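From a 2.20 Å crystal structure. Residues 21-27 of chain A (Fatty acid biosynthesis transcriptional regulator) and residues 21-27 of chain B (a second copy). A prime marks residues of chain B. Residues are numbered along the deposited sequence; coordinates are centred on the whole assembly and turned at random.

Chain A 21-27: IFNNVLV
Chain B 21-27: IFNNVLV

Two copies of the same helical segment meet chiefly through one phenylalanine from each, and the rule of the contact is that long aromatic side chains can bridge helices whose backbones stay apart. Both stretches are helical from 21 to 27, within helices that run on past both ends. Their axes come no closer than 12.0 Å and cross at -121°, closer to antiparallel than to parallel. The register is set by Phe22 and Phe22′, whose CA atoms lie 7.9 Å apart.

These two phenylalanines cover the most surface, about 98 and 99 Å² of the 286 Å² buried in total. Each CA-to-CB bond points sideways, and the ring then comes nearer the other helix. The rotamers differ: Phe22 is m (chi1 -81°, chi2 -87°), Phe22′ is t (chi1 177°, chi2 89°). The ring planes nonetheless lie 3° from parallel, with centroids 5.2 Å apart. They are slid so far that they barely overlap, and the closest pair is Phe22 CE1 to Phe22′ CD1 at 3.4 Å.

Each ring also meets the next turn of the opposing helix. Phe22 CE1 lies 3.6 Å from Val25′ CG1, and Phe22 CD1 lies 4.1 Å from Leu26′ CD2. In return, Val25 CG1 reaches Phe22′ CE1 at 3.5 Å, and Leu26 CG sits 3.9 Å from Phe22′ CZ. The pattern is reciprocal but not exact: Val25 is p and Val25′ t, both pointing toward the partner, whereas Leu26 points toward it and Leu26′ sideways, both with m,t side chains.

No hydrogen bond crosses the contact; its packing is apolar. The backbones differ too. Val25′ N to Ile21′ O (2.9 Å) and Leu26′ N to Phe22′ O (3.3 Å) are regular helical bonds, while chain A is kinked, with phi -118° at Asn24 and no such bond from Leu26 N.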

# COMPACT_ATOMS: atom_id res chain seq x y z
N ILE A 21 3.97 -3.57 6.63
CA ILE A 21 3.35 -3.96 5.43
C ILE A 21 2.80 -2.72 4.71
O ILE A 21 3.12 -2.53 3.53
CB ILE A 21 2.30 -5.05 5.66
CG1 ILE A 21 2.97 -6.35 6.13
CG2 ILE A 21 1.48 -5.28 4.42
CD1 ILE A 21 2.04 -7.32 6.80
N PHE A 22 1.94 -1.95 5.37
CA PHE A 22 1.36 -0.81 4.71
C PHE A 22 2.40 0.24 4.31
O PHE A 22 2.23 0.81 3.28
CB PHE A 22 0.24 -0.15 5.52
CG PHE A 22 -1.06 -0.90 5.34
CD1 PHE A 22 -1.90 -0.59 4.29
CD2 PHE A 22 -1.42 -1.93 6.19
CE1 PHE A 22 -3.08 -1.29 4.11
CE2 PHE A 22 -2.59 -2.65 5.98
CZ PHE A 22 -3.42 -2.33 4.95
N ASN A 23 3.44 0.48 5.07
CA ASN A 23 4.42 1.51 4.70
C ASN A 23 5.32 1.03 3.54
O ASN A 23 5.89 1.89 2.80
CB ASN A 23 5.34 1.85 5.88
CG ASN A 23 4.69 2.69 6.96
OD1 ASN A 23 3.65 3.28 6.75
ND2 ASN A 23 5.28 2.72 8.15
N ASN A 24 5.55 -0.28 3.39
CA ASN A 24 6.64 -0.69 2.51
C ASN A 24 6.19 -1.53 1.29
O ASN A 24 6.99 -1.72 0.35
CB ASN A 24 7.74 -1.42 3.26
CG ASN A 24 8.47 -0.57 4.29
OD1 ASN A 24 8.98 -1.11 5.25
ND2 ASN A 24 8.50 0.74 4.12
N VAL A 25 4.99 -2.07 1.25
CA VAL A 25 4.65 -3.11 0.27
C VAL A 25 4.76 -2.52 -1.15
O VAL A 25 5.27 -3.21 -2.03
CB VAL A 25 3.27 -3.73 0.49
CG1 VAL A 25 2.15 -2.70 0.34
CG2 VAL A 25 3.06 -4.92 -0.46
N LEU A 26 4.30 -1.28 -1.37
CA LEU A 26 4.32 -0.68 -2.73
C LEU A 26 5.76 -0.36 -3.15
O LEU A 26 6.08 -0.52 -4.29
CB LEU A 26 3.44 0.58 -2.79
CG LEU A 26 1.93 0.33 -2.81
CD1 LEU A 26 1.15 1.58 -3.17
CD2 LEU A 26 1.52 -0.80 -3.72
N VAL A 27 6.60 0.07 -2.24
CA VAL A 27 8.00 0.28 -2.51
C VAL A 27 8.69 -1.04 -2.87
O VAL A 27 9.49 -1.08 -3.79
CB VAL A 27 8.70 0.98 -1.33
CG1 VAL A 27 10.17 1.16 -1.62
CG2 VAL A 27 8.08 2.34 -1.05
N ILE B 21 -8.51 -5.14 -0.16
CA ILE B 21 -8.44 -4.84 1.24
C ILE B 21 -7.47 -3.68 1.42
O ILE B 21 -7.81 -2.70 2.06
CB ILE B 21 -8.02 -6.07 2.05
CG1 ILE B 21 -9.16 -7.09 2.09
CG2 ILE B 21 -7.57 -5.69 3.45
CD1 ILE B 21 -8.73 -8.49 2.50
N PHE B 22 -6.27 -3.84 0.87
CA PHE B 22 -5.26 -2.79 0.93
C PHE B 22 -5.84 -1.48 0.40
O PHE B 22 -5.59 -0.41 0.96
CB PHE B 22 -4.03 -3.17 0.10
CG PHE B 22 -2.95 -2.11 0.04
CD1 PHE B 22 -1.93 -2.07 0.98
CD2 PHE B 22 -2.92 -1.19 -0.99
CE1 PHE B 22 -0.91 -1.14 0.90
CE2 PHE B 22 -1.91 -0.25 -1.06
CZ PHE B 22 -0.90 -0.23 -0.13
N ASN B 23 -6.57 -1.54 -0.70
CA ASN B 23 -7.07 -0.30 -1.30
C ASN B 23 -8.15 0.32 -0.41
O ASN B 23 -8.21 1.56 -0.29
CB ASN B 23 -7.61 -0.55 -2.70
CG ASN B 23 -6.50 -0.68 -3.74
OD1 ASN B 23 -5.41 -0.10 -3.60
ND2 ASN B 23 -6.79 -1.42 -4.80
N ASN B 24 -9.01 -0.52 0.20
CA ASN B 24 -10.04 -0.01 1.09
C ASN B 24 -9.42 0.63 2.33
O ASN B 24 -9.91 1.64 2.84
CB ASN B 24 -11.02 -1.10 1.53
CG ASN B 24 -11.95 -1.50 0.41
OD1 ASN B 24 -11.97 -0.84 -0.62
ND2 ASN B 24 -12.69 -2.58 0.61
N VAL B 25 -8.36 0.03 2.85
CA VAL B 25 -7.74 0.59 4.04
C VAL B 25 -7.24 2.02 3.75
O VAL B 25 -7.39 2.88 4.61
CB VAL B 25 -6.61 -0.30 4.58
CG1 VAL B 25 -5.83 0.38 5.70
CG2 VAL B 25 -7.13 -1.63 5.05
N LEU B 26 -6.64 2.26 2.59
CA LEU B 26 -6.11 3.60 2.27
C LEU B 26 -7.27 4.59 2.14
O LEU B 26 -7.19 5.67 2.68
CB LEU B 26 -5.30 3.58 0.97
CG LEU B 26 -3.99 2.79 0.96
CD1 LEU B 26 -3.02 3.32 -0.10
CD2 LEU B 26 -3.30 2.77 2.31
N VAL B 27 -8.32 4.24 1.40
CA VAL B 27 -9.53 5.05 1.32
C VAL B 27 -10.04 5.39 2.72
O VAL B 27 -10.37 6.54 3.01
CB VAL B 27 -10.63 4.34 0.51
CG1 VAL B 27 -12.01 4.92 0.77
CG2 VAL B 27 -10.32 4.38 -0.98